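Local coordinates for protein ethyl acetate hydrolase (Pseudomonas veronii, PDB 5EFZ) that hydrolyses ethyl acetate to ethanol and acetate, acting as a homodimeric esterase in the breakdown of short-chain methyl ketones such as 2-butanone, at residues 97-109 and 261-273. Residues are numbered along the deposited sequence; the frame is centred on the assembly and turned at random.
With EDO (1,2-ethanediol), chain G; EDO (1,2-ethanediol), chain L.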
loop_
_atom_site.group_PDB
_atom_site.type_symbol
_atom_site.label_atom_id
_atom_site.label_comp_id
_atom_site.label_asym_id
_atom_site.label_seq_id
_atom_site.Cartn_x
_atom_site.Cartn_y
_atom_site.Cartn_z
ATOM N N ASN A 97 -27.947 -6.281 1.819
ATOM C CA ASN A 97 -26.773 -6.435 2.687
ATOM C C ASN A 97 -26.106 -7.804 2.556
ATOM O O ASN A 97 -26.780 -8.849 2.571
ATOM C CB ASN A 97 -27.184 -6.191 4.141
ATOM C CG ASN A 97 -27.499 -4.722 4.409
ATOM O OD1 ASN A 97 -26.591 -3.940 4.713
ATOM N ND2 ASN A 97 -28.794 -4.348 4.330
ATOM N N GLN A 98 -24.790 -7.792 2.422
ATOM C CA GLN A 98 -24.002 -9.019 2.377
ATOM C C GLN A 98 -24.313 -9.943 3.522
ATOM O O GLN A 98 -24.427 -9.498 4.673
ATOM C CB GLN A 98 -22.510 -8.693 2.447
ATOM C CG GLN A 98 -21.854 -8.378 1.118
ATOM C CD GLN A 98 -20.330 -8.336 1.333
ATOM O OE1 GLN A 98 -19.760 -9.228 1.972
ATOM N NE2 GLN A 98 -19.692 -7.274 0.864
ATOM N N ILE A 99 -24.402 -11.232 3.222
ATOM C CA ILE A 99 -24.325 -12.251 4.264
ATOM C C ILE A 99 -23.039 -12.038 5.027
ATOM O O ILE A 99 -21.953 -11.997 4.428
ATOM C CB ILE A 99 -24.356 -13.670 3.655
ATOM C CG1 ILE A 99 -25.682 -13.860 2.882
ATOM C CG2 ILE A 99 -24.216 -14.746 4.760
ATOM C CD1 ILE A 99 -25.704 -15.123 2.017
ATOM N N GLY A 100 -23.124 -11.924 6.351
ATOM C CA GLY A 100 -21.912 -11.735 7.130
ATOM C C GLY A 100 -21.673 -10.299 7.556
ATOM O O GLY A 100 -20.744 -10.041 8.332
ATOM N N ASN A 101 -22.488 -9.356 7.082
ATOM C CA ASN A 101 -22.190 -7.948 7.359
ATOM C C ASN A 101 -22.804 -7.407 8.648
ATOM O O ASN A 101 -22.692 -6.202 8.922
ATOM C CB ASN A 101 -22.635 -7.056 6.164
ATOM C CG ASN A 101 -24.079 -6.538 6.286
ATOM O OD1 ASN A 101 -24.996 -7.237 6.752
ATOM N ND2 ASN A 101 -24.289 -5.311 5.812
ATOM N N GLY A 102 -23.447 -8.287 9.425
ATOM C CA GLY A 102 -24.056 -7.909 10.701
ATOM C C GLY A 102 -25.537 -7.564 10.655
ATOM O O GLY A 102 -26.214 -7.568 11.698
ATOM N N LEU A 103 -26.053 -7.249 9.461
ATOM C CA LEU A 103 -27.491 -6.988 9.293
ATOM C C LEU A 103 -28.192 -8.215 8.724
ATOM O O LEU A 103 -29.159 -8.720 9.308
ATOM C CB LEU A 103 -27.726 -5.767 8.393
ATOM C CG LEU A 103 -27.204 -4.431 8.964
ATOM C CD1 LEU A 103 -27.645 -3.295 8.076
ATOM C CD2 LEU A 103 -27.655 -4.222 10.413
ATOM N N SER A 104 -27.711 -8.704 7.587
ATOM C CA SER A 104 -28.124 -10.016 7.107
ATOM C C SER A 104 -27.548 -11.088 8.063
ATOM O O SER A 104 -26.749 -10.770 8.938
ATOM C CB SER A 104 -27.629 -10.250 5.672
ATOM O OG SER A 104 -28.264 -9.344 4.768
ATOM N N SER A 105 -27.939 -12.348 7.869
ATOM C CA SER A 105 -27.424 -13.452 8.690
ATOM C C SER A 105 -25.917 -13.407 8.751
ATOM O O SER A 105 -25.271 -13.354 7.722
ATOM C CB SER A 105 -27.874 -14.799 8.125
ATOM O OG SER A 105 -29.255 -14.977 8.344
ATOM N N SER A 106 -25.366 -13.439 9.962
ATOM C CA SER A 106 -23.954 -13.223 10.186
ATOM C C SER A 106 -23.488 -13.927 11.470
ATOM O O SER A 106 -24.306 -14.392 12.267
ATOM C CB SER A 106 -23.644 -11.718 10.306
ATOM O OG SER A 106 -24.137 -10.977 9.192
ATOM N N ALA A 107 -22.181 -13.997 11.657
ATOM C CA ALA A 107 -21.607 -14.555 12.897
ATOM C C ALA A 107 -22.220 -13.875 14.124
ATOM O O ALA A 107 -22.448 -14.508 15.161
ATOM C CB ALA A 107 -20.047 -14.373 12.901
ATOM N N SER A 108 -22.502 -12.579 13.999
ATOM C CA SER A 108 -22.900 -11.810 15.176
ATOM C C SER A 108 -24.370 -11.945 15.544
ATOM O O SER A 108 -24.774 -11.474 16.597
ATOM C CB SER A 108 -22.582 -10.327 14.981
ATOM O OG SER A 108 -23.337 -9.782 13.900
ATOM N N ASN A 109 -25.173 -12.598 14.712
ATOM C CA ASN A 109 -26.603 -12.657 14.991
ATOM C C ASN A 109 -27.247 -14.009 14.663
ATOM O O ASN A 109 -28.476 -14.110 14.616
ATOM C CB ASN A 109 -27.325 -11.528 14.226
ATOM C CG ASN A 109 -27.165 -11.643 12.710
ATOM O OD1 ASN A 109 -27.007 -12.745 12.184
ATOM N ND2 ASN A 109 -27.234 -10.494 11.993
ATOM N N MET A 261 -17.225 -2.033 15.126
ATOM C CA MET A 261 -17.603 -3.149 14.250
ATOM C C MET A 261 -17.205 -4.487 14.856
ATOM O O MET A 261 -16.387 -4.541 15.766
ATOM C CB MET A 261 -16.982 -2.990 12.865
ATOM C CG MET A 261 -17.488 -1.711 12.144
ATOM S SD MET A 261 -16.969 -1.720 10.434
ATOM C CE MET A 261 -17.786 -0.230 9.822
ATOM N N ASP A 262 -17.812 -5.562 14.361
ATOM C CA ASP A 262 -17.585 -6.874 14.955
ATOM C C ASP A 262 -16.451 -7.614 14.238
ATOM O O ASP A 262 -16.529 -7.831 13.041
ATOM C CB ASP A 262 -18.852 -7.716 14.877
ATOM C CG ASP A 262 -18.655 -9.086 15.504
ATOM O OD1 ASP A 262 -18.435 -9.123 16.745
ATOM O OD2 ASP A 262 -18.740 -10.102 14.760
ATOM N N PRO A 263 -15.407 -8.013 14.970
ATOM C CA PRO A 263 -14.269 -8.689 14.328
ATOM C C PRO A 263 -14.679 -9.949 13.542
ATOM O O PRO A 263 -14.203 -10.110 12.412
ATOM C CB PRO A 263 -13.361 -9.058 15.523
ATOM C CG PRO A 263 -13.633 -7.998 16.552
ATOM C CD PRO A 263 -15.122 -7.636 16.373
ATOM N N ASN A 264 -15.555 -10.797 14.092
ATOM C CA ASN A 264 -15.943 -12.003 13.347
ATOM C C ASN A 264 -16.638 -11.635 12.029
ATOM O O ASN A 264 -16.358 -12.239 10.986
ATOM C CB ASN A 264 -16.848 -12.912 14.170
ATOM C CG ASN A 264 -16.075 -13.641 15.269
ATOM O OD1 ASN A 264 -14.885 -13.944 15.111
ATOM N ND2 ASN A 264 -16.729 -13.867 16.387
ATOM N N ASN A 265 -17.536 -10.655 12.054
ATOM C CA ASN A 265 -18.152 -10.221 10.772
ATOM C C ASN A 265 -17.139 -9.678 9.740
ATOM O O ASN A 265 -17.220 -9.961 8.522
ATOM C CB ASN A 265 -19.223 -9.151 11.020
ATOM C CG ASN A 265 -20.433 -9.681 11.750
ATOM O OD1 ASN A 265 -20.644 -10.909 11.883
ATOM N ND2 ASN A 265 -21.241 -8.749 12.276
ATOM N N LEU A 266 -16.180 -8.879 10.187
ATOM C CA LEU A 266 -15.166 -8.381 9.266
ATOM C C LEU A 266 -14.374 -9.549 8.637
ATOM O O LEU A 266 -14.057 -9.519 7.435
ATOM C CB LEU A 266 -14.200 -7.409 9.987
ATOM C CG LEU A 266 -14.859 -6.113 10.473
ATOM C CD1 LEU A 266 -13.832 -5.244 11.218
ATOM C CD2 LEU A 266 -15.424 -5.332 9.280
ATOM N N LEU A 267 -14.059 -10.563 9.433
ATOM C CA LEU A 267 -13.297 -11.715 8.918
ATOM C C LEU A 267 -14.139 -12.511 7.904
ATOM O O LEU A 267 -13.609 -13.024 6.908
ATOM C CB LEU A 267 -12.846 -12.632 10.072
ATOM C CG LEU A 267 -11.855 -12.007 11.077
ATOM C CD1 LEU A 267 -11.417 -13.081 12.090
ATOM C CD2 LEU A 267 -10.648 -11.411 10.398
ATOM N N THR A 268 -15.449 -12.598 8.134
ATOM C CA THR A 268 -16.323 -13.267 7.157
ATOM C C THR A 268 -16.270 -12.541 5.812
ATOM O O THR A 268 -16.154 -13.170 4.762
ATOM C CB THR A 268 -17.796 -13.333 7.653
ATOM O OG1 THR A 268 -17.829 -14.052 8.893
ATOM C CG2 THR A 268 -18.706 -14.057 6.674
ATOM N N MET A 269 -16.371 -11.218 5.852
ATOM C CA MET A 269 -16.383 -10.450 4.612
ATOM C C MET A 269 -15.004 -10.466 3.975
ATOM O O MET A 269 -14.888 -10.559 2.767
ATOM C CB MET A 269 -16.880 -9.021 4.883
ATOM C CG MET A 269 -18.426 -8.982 5.159
ATOM S SD MET A 269 -18.976 -7.294 5.567
ATOM C CE MET A 269 -18.395 -7.136 7.269
ATOM N N ALA A 270 -13.952 -10.391 4.793
ATOM C CA ALA A 270 -12.594 -10.479 4.283
ATOM C C ALA A 270 -12.300 -11.824 3.575
ATOM O O ALA A 270 -11.675 -11.841 2.498
ATOM C CB ALA A 270 -11.566 -10.241 5.451
ATOM N N TRP A 271 -12.714 -12.941 4.175
ATOM C CA TRP A 271 -12.485 -14.265 3.566
ATOM C C TRP A 271 -13.175 -14.312 2.202
ATOM O O TRP A 271 -12.655 -14.847 1.215
ATOM C CB TRP A 271 -13.039 -15.389 4.476
ATOM C CG TRP A 271 -12.698 -16.810 4.037
ATOM C CD1 TRP A 271 -11.662 -17.599 4.506
ATOM C CD2 TRP A 271 -13.418 -17.610 3.099
ATOM N NE1 TRP A 271 -11.699 -18.833 3.891
ATOM C CE2 TRP A 271 -12.768 -18.861 3.024
ATOM C CE3 TRP A 271 -14.560 -17.389 2.310
ATOM C CZ2 TRP A 271 -13.203 -19.878 2.180
ATOM C CZ3 TRP A 271 -14.991 -18.402 1.455
ATOM C CH2 TRP A 271 -14.322 -19.634 1.407
ATOM N N LYS A 272 -14.373 -13.751 2.179
ATOM C CA LYS A 272 -15.208 -13.760 0.983
ATOM C C LYS A 272 -14.527 -12.926 -0.118
ATOM O O LYS A 272 -14.413 -13.344 -1.274
ATOM C CB LYS A 272 -16.588 -13.192 1.308
ATOM C CG LYS A 272 -17.566 -13.221 0.130
ATOM C CD LYS A 272 -18.841 -12.409 0.447
ATOM C CE LYS A 272 -19.501 -12.798 1.778
ATOM N NZ LYS A 272 -20.805 -12.024 1.850
ATOM N N TRP A 273 -14.142 -11.716 0.270
ATOM C CA TRP A 273 -13.461 -10.773 -0.617
ATOM C C TRP A 273 -12.223 -11.426 -1.240
ATOM O O TRP A 273 -11.995 -11.329 -2.453
ATOM C CB TRP A 273 -13.108 -9.517 0.209
ATOM C CG TRP A 273 -12.145 -8.487 -0.362
ATOM C CD1 TRP A 273 -11.717 -8.321 -1.662
ATOM C CD2 TRP A 273 -11.480 -7.480 0.415
ATOM N NE1 TRP A 273 -10.806 -7.254 -1.720
ATOM C CE2 TRP A 273 -10.659 -6.730 -0.457
ATOM C CE3 TRP A 273 -11.495 -7.158 1.776
ATOM C CZ2 TRP A 273 -9.858 -5.660 -0.004
ATOM C CZ3 TRP A 273 -10.691 -6.098 2.228
ATOM C CH2 TRP A 273 -9.893 -5.366 1.334
HETATM C C1 EDO G . -29.213 -7.110 13.549
HETATM O O1 EDO G . -30.147 -6.132 13.058
HETATM C C2 EDO G . -29.658 -8.506 13.129
HETATM O O2 EDO G . -30.089 -8.474 11.758
HETATM C C1 EDO L . -16.608 -15.961 11.729
HETATM O O1 EDO L . -15.634 -15.277 10.899
HETATM C C2 EDO L . -16.607 -17.494 11.593
HETATM O O2 EDO L . -15.988 -18.030 10.406
HETATM O O HOH W 1 -20.292 -12.972 9.782
#
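Lys272 NZ is gripped by three groups: it donates to Ile99 O at 2.8 Å, in the carbonyl plane on a lone pair, and to Gln98 OE1 at 3.0 Å, and it forms a salt bridge with Asp127 OD2. These bonds tie helix 263-274 to the loop that follows strand 92-96 of the central sheet in this alpha/beta-hydrolase fold. With chi1 at -177° the lysine chain leaves opposite the backbone nitrogen, then bends at chi3, running past Gln98 in the opposite direction. Cut back to an alanine, this position is likely to leave Asp127 without this positive mate, and Ile99 O and Gln98 OE1 without the ammonium donor. Gln98 NE2 bonds Thr66 O, a separate anchor for the amide. The Gln98 side chain lies about 8 Å from that of Ser151, the inferred nucleophile.

The loop makes a type II turn from Gln98 to Asn101, and Gly100 in it sits against the helix. A CB on Gly100 would clash with Thr268 CG2 and, at these backbone angles, jam against the preceding carbonyl O. Gly100 O lies 3.2 Å from Asn265 CB. Alongside, Met269 lays its SD against Asn101 CB at 3.7 Å.

Asp262 is the N-cap, its OD2 accepting from Asn265 N while OD1 bonds Tyr206 OH. The Asn265 amide works both ways. Its OD1 takes a weak bond from Ser108 N and a hydrogen bond from a water that also accepts from Ala107 N and bonds Thr268 OG1. Its ND2 donates to Ser108 OG at 2.8 Å, nearly straight at 169°, with the hydroxyl oxygen only 6° out of the amide plane.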